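Local coordinates for protein BH2851 (Bacillus halodurans, PDB 2GFG) that is a putative adenylate cyclase of the CYTH family and probably acts on phosphate-containing substrates such as nucleotides or polyphosphates inside its barrel, at residues R56-T67 and E78-A88. Residues are numbered along the deposited sequence; the frame is centred on the assembly and turned at random.
With EDO (1,2-ethanediol), chain F.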
ATOM      1  N   ARG A  56      -8.501  -0.752   2.206  1.00 41.91           N
ATOM      2  CA  ARG A  56      -8.000   0.122   3.273  1.00 43.40           C
ATOM      3  C   ARG A  56      -8.625   1.497   3.219  1.00 43.61           C
ATOM      4  O   ARG A  56      -9.191   1.901   2.191  1.00 42.69           O
ATOM      5  CB  ARG A  56      -6.468   0.271   3.181  1.00 43.15           C
ATOM      6  CG  ARG A  56      -5.979   0.978   1.896  1.00 43.66           C
ATOM      7  CD  ARG A  56      -4.542   1.451   2.003  1.00 45.90           C
ATOM      8  NE  ARG A  56      -4.184   2.311   0.854  1.00 47.25           N
ATOM      9  CZ  ARG A  56      -3.316   1.996  -0.127  1.00 47.93           C
ATOM     10  NH1 ARG A  56      -2.563   0.889  -0.068  1.00 48.54           N
ATOM     11  NH2 ARG A  56      -3.126   2.856  -1.129  1.00 46.79           N
ATOM     12  N   ILE A  57      -8.563   2.192   4.350  1.00 42.93           N
ATOM     13  CA  ILE A  57      -8.755   3.636   4.397  1.00 43.71           C
ATOM     14  C   ILE A  57      -7.412   4.263   4.806  1.00 43.05           C
ATOM     15  O   ILE A  57      -6.874   3.933   5.856  1.00 43.31           O
ATOM     16  CB  ILE A  57      -9.858   4.044   5.405  1.00 43.28           C
ATOM     17  CG1 ILE A  57     -11.229   3.610   4.886  1.00 40.97           C
ATOM     18  CG2 ILE A  57      -9.835   5.572   5.650  1.00 45.08           C
ATOM     19  CD1 ILE A  57     -12.360   3.763   5.901  1.00 43.56           C
ATOM     20  N   ARG A  58      -6.859   5.113   3.936  1.00 43.96           N
ATOM     21  CA  ARG A  58      -5.587   5.796   4.212  1.00 44.98           C
ATOM     22  C   ARG A  58      -5.826   7.176   4.777  1.00 44.63           C
ATOM     23  O   ARG A  58      -6.653   7.919   4.273  1.00 43.83           O
ATOM     24  CB  ARG A  58      -4.742   5.913   2.945  1.00 45.77           C
ATOM     25  CG  ARG A  58      -3.379   6.661   3.159  1.00 47.63           C
ATOM     26  CD  ARG A  58      -2.451   6.497   1.978  1.00 48.93           C
ATOM     27  NE  ARG A  58      -1.917   5.141   1.897  1.00 51.20           N
ATOM     28  CZ  ARG A  58      -1.028   4.722   0.991  1.00 52.44           C
ATOM     29  NH1 ARG A  58      -0.569   5.545   0.053  1.00 50.16           N
ATOM     30  NH2 ARG A  58      -0.601   3.459   1.026  1.00 52.86           N
ATOM     31  N   GLU A  59      -5.034   7.534   5.786  1.00 44.02           N
ATOM     32  CA  GLU A  59      -5.061   8.861   6.384  1.00 44.16           C
ATOM     33  C   GLU A  59      -3.683   9.509   6.181  1.00 44.01           C
ATOM     34  O   GLU A  59      -2.675   8.946   6.572  1.00 44.25           O
ATOM     35  CB  GLU A  59      -5.375   8.741   7.859  1.00 44.92           C
ATOM     36  CG  GLU A  59      -5.614  10.047   8.579  1.00 45.98           C
ATOM     37  CD  GLU A  59      -5.861   9.842  10.095  1.00 50.69           C
ATOM     38  OE1 GLU A  59      -5.981   8.666  10.541  1.00 54.83           O
ATOM     39  OE2 GLU A  59      -5.889  10.849  10.832  1.00 50.90           O
ATOM     40  N   LYS A  60      -3.653  10.669   5.532  1.00 44.84           N
ATOM     41  CA  LYS A  60      -2.388  11.362   5.243  1.00 44.87           C
ATOM     42  C   LYS A  60      -2.604  12.863   5.144  1.00 45.94           C
ATOM     43  O   LYS A  60      -3.298  13.342   4.230  1.00 45.59           O
ATOM     44  CB  LYS A  60      -1.773  10.832   3.944  1.00 45.55           C
ATOM     45  CG  LYS A  60      -0.341  11.342   3.663  1.00 48.00           C
ATOM     46  CD  LYS A  60       0.144  10.944   2.271  1.00 51.86           C
ATOM     47  CE  LYS A  60      -0.470  11.836   1.178  1.00 56.86           C
ATOM     48  NZ  LYS A  60       0.048  11.496  -0.202  1.00 58.79           N
ATOM     49  N   GLU A  61      -1.995  13.605   6.078  1.00 46.86           N
ATOM     50  CA  GLU A  61      -2.091  15.081   6.126  1.00 48.54           C
ATOM     51  C   GLU A  61      -3.550  15.558   6.120  1.00 48.98           C
ATOM     52  O   GLU A  61      -3.939  16.400   5.303  1.00 49.75           O
ATOM     53  CB  GLU A  61      -1.301  15.709   4.967  1.00 49.08           C
ATOM     54  CG  GLU A  61       0.176  15.321   4.960  1.00 52.93           C
ATOM     55  CD  GLU A  61       0.979  16.027   3.871  1.00 57.41           C
ATOM     56  OE1 GLU A  61       0.367  16.526   2.890  1.00 60.86           O
ATOM     57  OE2 GLU A  61       2.228  16.060   3.986  1.00 60.13           O
ATOM     58  N   ALA A  62      -4.359  14.967   7.015  1.00 48.22           N
ATOM     59  CA  ALA A  62      -5.794  15.327   7.169  1.00 47.64           C
ATOM     60  C   ALA A  62      -6.683  14.976   5.932  1.00 46.57           C
ATOM     61  O   ALA A  62      -7.818  15.449   5.827  1.00 47.49           O
ATOM     62  CB  ALA A  62      -5.942  16.824   7.537  1.00 46.87           C
ATOM     63  N   ILE A  63      -6.170  14.131   5.034  1.00 46.05           N
ATOM     64  CA  ILE A  63      -6.950  13.643   3.891  1.00 44.15           C
ATOM     65  C   ILE A  63      -7.135  12.129   4.006  1.00 42.28           C
ATOM     66  O   ILE A  63      -6.158  11.381   4.170  1.00 40.08           O
ATOM     67  CB  ILE A  63      -6.280  14.002   2.546  1.00 45.43           C
ATOM     68  CG1 ILE A  63      -6.341  15.513   2.327  1.00 47.82           C
ATOM     69  CG2 ILE A  63      -6.973  13.246   1.352  1.00 46.31           C
ATOM     70  CD1 ILE A  63      -5.469  16.010   1.229  1.00 49.80           C
ATOM     71  N   PHE A  64      -8.396  11.690   3.904  1.00 41.21           N
ATOM     72  CA  PHE A  64      -8.757  10.276   3.969  1.00 41.11           C
ATOM     73  C   PHE A  64      -9.102   9.757   2.594  1.00 41.04           C
ATOM     74  O   PHE A  64      -9.837  10.413   1.845  1.00 40.75           O
ATOM     75  CB  PHE A  64      -9.940  10.079   4.901  1.00 41.73           C
ATOM     76  CG  PHE A  64      -9.651  10.445   6.312  1.00 41.77           C
ATOM     77  CD1 PHE A  64      -9.729  11.766   6.729  1.00 41.81           C
ATOM     78  CD2 PHE A  64      -9.244   9.470   7.233  1.00 43.10           C
ATOM     79  CE1 PHE A  64      -9.430  12.114   8.044  1.00 42.86           C
ATOM     80  CE2 PHE A  64      -8.971   9.807   8.551  1.00 43.90           C
ATOM     81  CZ  PHE A  64      -9.050  11.125   8.956  1.00 40.81           C
ATOM     82  N   THR A  65      -8.579   8.568   2.265  1.00 40.98           N
ATOM     83  CA  THR A  65      -8.809   7.939   0.966  1.00 43.38           C
ATOM     84  C   THR A  65      -9.197   6.462   1.143  1.00 44.97           C
ATOM     85  O   THR A  65      -8.442   5.673   1.728  1.00 46.55           O
ATOM     86  CB  THR A  65      -7.555   8.033   0.072  1.00 44.10           C
ATOM     87  OG1 THR A  65      -7.112   9.402   0.002  1.00 45.45           O
ATOM     88  CG2 THR A  65      -7.845   7.520  -1.343  1.00 45.88           C
ATOM     89  N   PHE A  66     -10.389   6.117   0.659  1.00 43.59           N
ATOM     90  CA  PHE A  66     -10.893   4.744   0.667  1.00 43.40           C
ATOM     91  C   PHE A  66     -10.375   4.056  -0.583  1.00 42.63           C
ATOM     92  O   PHE A  66     -10.576   4.552  -1.681  1.00 41.12           O
ATOM     93  CB  PHE A  66     -12.442   4.781   0.672  1.00 43.65           C
ATOM     94  CG  PHE A  66     -13.124   3.465   1.073  1.00 44.71           C
ATOM     95  CD1 PHE A  66     -12.516   2.550   1.962  1.00 43.50           C
ATOM     96  CD2 PHE A  66     -14.464   3.239   0.696  1.00 43.73           C
ATOM     97  CE1 PHE A  66     -13.188   1.404   2.372  1.00 43.60           C
ATOM     98  CE2 PHE A  66     -15.145   2.085   1.109  1.00 44.33           C
ATOM     99  CZ  PHE A  66     -14.514   1.169   1.934  1.00 45.70           C
ATOM    100  N   THR A  67      -9.682   2.922  -0.415  1.00 42.30           N
ATOM    101  CA  THR A  67      -9.002   2.262  -1.557  1.00 44.05           C
ATOM    102  C   THR A  67      -9.200   0.760  -1.578  1.00 43.45           C
ATOM    103  O   THR A  67      -8.954   0.070  -0.577  1.00 42.51           O
ATOM    104  CB  THR A  67      -7.477   2.576  -1.563  1.00 44.48           C
ATOM    105  OG1 THR A  67      -7.285   3.961  -1.823  1.00 45.17           O
ATOM    106  CG2 THR A  67      -6.738   1.759  -2.639  1.00 44.84           C
ATOM    107  N   GLU A  78      -6.515  -0.407  -8.941  1.00 45.60           N
ATOM    108  CA  GLU A  78      -6.695   0.357  -7.726  1.00 46.07           C
ATOM    109  C   GLU A  78      -7.860   1.331  -7.900  1.00 45.32           C
ATOM    110  O   GLU A  78      -7.847   2.162  -8.804  1.00 45.34           O
ATOM    111  CB  GLU A  78      -5.419   1.125  -7.397  1.00 47.56           C
ATOM    112  CG  GLU A  78      -5.325   1.556  -5.952  1.00 52.84           C
ATOM    113  CD  GLU A  78      -4.086   2.386  -5.671  1.00 56.43           C
ATOM    114  OE1 GLU A  78      -3.986   3.491  -6.212  1.00 58.84           O
ATOM    115  OE2 GLU A  78      -3.243   1.949  -4.872  1.00 55.94           O
ATOM    116  N   THR A  79      -8.891   1.172  -7.075  1.00 44.19           N
ATOM    117  CA  THR A  79     -10.048   2.067  -7.084  1.00 43.41           C
ATOM    118  C   THR A  79      -9.998   2.945  -5.848  1.00 42.51           C
ATOM    119  O   THR A  79     -10.113   2.447  -4.718  1.00 40.24           O
ATOM    120  CB  THR A  79     -11.366   1.274  -7.119  1.00 42.15           C
ATOM    121  OG1 THR A  79     -11.357   0.402  -8.244  1.00 43.55           O
ATOM    122  CG2 THR A  79     -12.575   2.216  -7.221  1.00 43.74           C
ATOM    123  N   ASN A  80      -9.803   4.256  -6.067  1.00 42.59           N
ATOM    124  CA  ASN A  80      -9.648   5.228  -4.983  1.00 43.31           C
ATOM    125  C   ASN A  80     -10.895   6.108  -4.834  1.00 44.53           C
ATOM    126  O   ASN A  80     -11.524   6.493  -5.836  1.00 45.17           O
ATOM    127  CB  ASN A  80      -8.426   6.120  -5.247  1.00 45.15           C
ATOM    128  CG  ASN A  80      -7.124   5.334  -5.300  1.00 46.93           C
ATOM    129  OD1 ASN A  80      -6.800   4.578  -4.374  1.00 47.75           O
ATOM    130  ND2 ASN A  80      -6.347   5.548  -6.352  1.00 46.40           N
ATOM    131  N   GLN A  81     -11.238   6.440  -3.589  1.00 43.61           N
ATOM    132  CA  GLN A  81     -12.365   7.342  -3.302  1.00 43.77           C
ATOM    133  C   GLN A  81     -12.051   8.189  -2.078  1.00 43.40           C
ATOM    134  O   GLN A  81     -11.700   7.655  -1.030  1.00 44.28           O
ATOM    135  CB  GLN A  81     -13.634   6.534  -3.064  1.00 43.72           C
ATOM    136  CG  GLN A  81     -14.919   7.361  -2.905  1.00 41.93           C
ATOM    137  CD  GLN A  81     -16.119   6.494  -2.551  1.00 41.26           C
ATOM    138  OE1 GLN A  81     -16.158   5.297  -2.874  1.00 42.97           O
ATOM    139  NE2 GLN A  81     -17.086   7.077  -1.856  1.00 37.45           N
ATOM    140  N   THR A  82     -12.174   9.511  -2.223  1.00 42.75           N
ATOM    141  CA  THR A  82     -11.971  10.446  -1.113  1.00 43.85           C
ATOM    142  C   THR A  82     -13.116  10.342  -0.122  1.00 44.64           C
ATOM    143  O   THR A  82     -14.276  10.257  -0.515  1.00 44.10           O
ATOM    144  CB  THR A  82     -11.890  11.915  -1.612  1.00 44.49           C
ATOM    145  OG1 THR A  82     -10.870  12.034  -2.598  1.00 46.45           O
ATOM    146  CG2 THR A  82     -11.585  12.896  -0.437  1.00 43.39           C
ATOM    147  N   LEU A  83     -12.776  10.353   1.168  1.00 45.64           N
ATOM    148  CA  LEU A  83     -13.768  10.347   2.250  1.00 45.16           C
ATOM    149  C   LEU A  83     -13.579  11.557   3.123  1.00 44.15           C
ATOM    150  O   LEU A  83     -12.477  12.072   3.241  1.00 44.34           O
ATOM    151  CB  LEU A  83     -13.610   9.109   3.120  1.00 44.68           C
ATOM    152  CG  LEU A  83     -13.713   7.733   2.499  1.00 48.15           C
ATOM    153  CD1 LEU A  83     -13.700   6.687   3.611  1.00 48.22           C
ATOM    154  CD2 LEU A  83     -14.966   7.587   1.643  1.00 48.94           C
ATOM    155  N   SER A  84     -14.655  11.987   3.776  1.00 44.17           N
ATOM    156  CA  SER A  84     -14.552  12.979   4.842  1.00 44.20           C
ATOM    157  C   SER A  84     -14.142  12.272   6.118  1.00 45.00           C
ATOM    158  O   SER A  84     -14.208  11.029   6.205  1.00 44.38           O
ATOM    159  CB  SER A  84     -15.885  13.705   5.052  1.00 43.95           C
ATOM    160  OG  SER A  84     -16.914  12.803   5.406  1.00 45.48           O
ATOM    161  N   LYS A  85     -13.698  13.052   7.100  1.00 46.13           N
ATOM    162  CA  LYS A  85     -13.382  12.526   8.439  1.00 47.65           C
ATOM    163  C   LYS A  85     -14.604  11.773   9.042  1.00 47.39           C
ATOM    164  O   LYS A  85     -14.443  10.716   9.644  1.00 48.07           O
ATOM    165  CB  LYS A  85     -12.932  13.668   9.372  1.00 48.68           C
ATOM    166  CG  LYS A  85     -12.329  13.203  10.705  1.00 52.78           C
ATOM    167  CD  LYS A  85     -11.926  14.387  11.575  1.00 56.11           C
ATOM    168  CE  LYS A  85     -11.334  13.931  12.908  1.00 57.86           C
ATOM    169  NZ  LYS A  85     -11.000  15.097  13.807  1.00 59.03           N
ATOM    170  N   GLN A  86     -15.819  12.320   8.818  1.00 46.37           N
ATOM    171  CA  GLN A  86     -17.089  11.678   9.253  1.00 45.75           C
ATOM    172  C   GLN A  86     -17.236  10.279   8.670  1.00 45.76           C
ATOM    173  O   GLN A  86     -17.551   9.322   9.385  1.00 44.41           O
ATOM    174  CB  GLN A  86     -18.300  12.536   8.815  1.00 46.95           C
ATOM    175  CG  GLN A  86     -19.746  11.858   9.073  1.00 47.25           C
ATOM    176  CD  GLN A  86     -20.846  12.369   8.115  1.00 47.21           C
ATOM    177  OE1 GLN A  86     -20.572  12.729   6.958  1.00 51.16           O
ATOM    178  NE2 GLN A  86     -22.099  12.361   8.588  1.00 38.43           N
ATOM    179  N   GLU A  87     -17.089  10.188   7.344  1.00 45.91           N
ATOM    180  CA  GLU A  87     -17.243   8.924   6.624  1.00 46.04           C
ATOM    181  C   GLU A  87     -16.171   7.932   7.028  1.00 45.68           C
ATOM    182  O   GLU A  87     -16.458   6.762   7.254  1.00 45.85           O
ATOM    183  CB  GLU A  87     -17.206   9.163   5.108  1.00 46.15           C
ATOM    184  CG  GLU A  87     -18.412   9.945   4.588  1.00 45.21           C
ATOM    185  CD  GLU A  87     -18.360  10.202   3.081  1.00 48.80           C
ATOM    186  OE1 GLU A  87     -17.268  10.480   2.551  1.00 45.81           O
ATOM    187  OE2 GLU A  87     -19.432  10.163   2.440  1.00 51.54           O
ATOM    188  N   ALA A  88     -14.936   8.416   7.137  1.00 45.29           N
ATOM    189  CA  ALA A  88     -13.808   7.592   7.570  1.00 46.34           C
ATOM    190  C   ALA A  88     -14.027   7.049   8.994  1.00 46.55           C
ATOM    191  O   ALA A  88     -13.823   5.863   9.252  1.00 47.48           O
ATOM    192  CB  ALA A  88     -12.505   8.404   7.507  1.00 46.94           C
TER
HETATM  193  C1  EDO F 501      -2.336   8.830  -0.789  1.00 75.95           C
HETATM  194  O1  EDO F 501      -0.906   8.743  -0.778  1.00 75.64           O
HETATM  195  C2  EDO F 501      -2.925   7.692  -1.630  1.00 75.57           C
HETATM  196  O2  EDO F 501      -4.339   7.876  -1.795  1.00 76.03           O
HETATM  197  O   HOH W   1     -10.437  13.778   3.158  1.00 39.81           O
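Thr67 OG1 donates a 2.7 Å hydrogen bond to Asn80 OD1, arriving in the carbonyl plane on a lone pair; the two short side chains run alongside each other, off the same face of adjacent strands. With chi1 of Thr67 at -67°, OG1 sits beside its own backbone N and CG2 turns to the CG of Glu78, 3.6 Å away. The amide suits this place because it works both ways: Asn80 ND2 gives a hydrogen bond to Glu78 OE1, meeting it from above the carboxylate plane at 3.1 Å. A leucine in place of Asn80 would probably leave the Thr67 hydroxyl without its acceptor and let the Glu78 carboxylate turn. The other oxygen, Glu78 OE2, forms a long salt bridge of 3.9 Å with Arg56 NH2. Arg58 NH2 lies over the centre of one face of the Arg56 guanidinium, and Glu78 has Glu5 and Glu7 close by, a mixed cluster that probably offsets charge in part.

Between the strands, Phe66 and Gln81 are a hydrogen-bonded antiparallel pair, bonded N to O in both directions. Farther along, Leu83 N bonds to Phe64 O, and a water links Phe64 N with Leu83 O in place of the return bond. On the face bearing Phe64, Phe66 and Leu83, packing is largely apolar: Leu83 CG rests 3.7 Å from Phe66 CB, and its CD1 reaches Ile57 CD1. Gln81 OE1 meets the Phe66 ring edge, its NE2 bonded to Ser99 O. Ala88 CB, small enough to come close, lies 3.4 Å from Phe64 CD2, while Lys85 borders the same ring at CE1. A Ser84-Glu87 capping box caps the start of helix 85-94.

This three-stranded antiparallel meander running into a helix is part of an eight-stranded closed barrel, consistent with the CYTH tunnel fold, whose basic and acidic residues bind phosphates and metal ions.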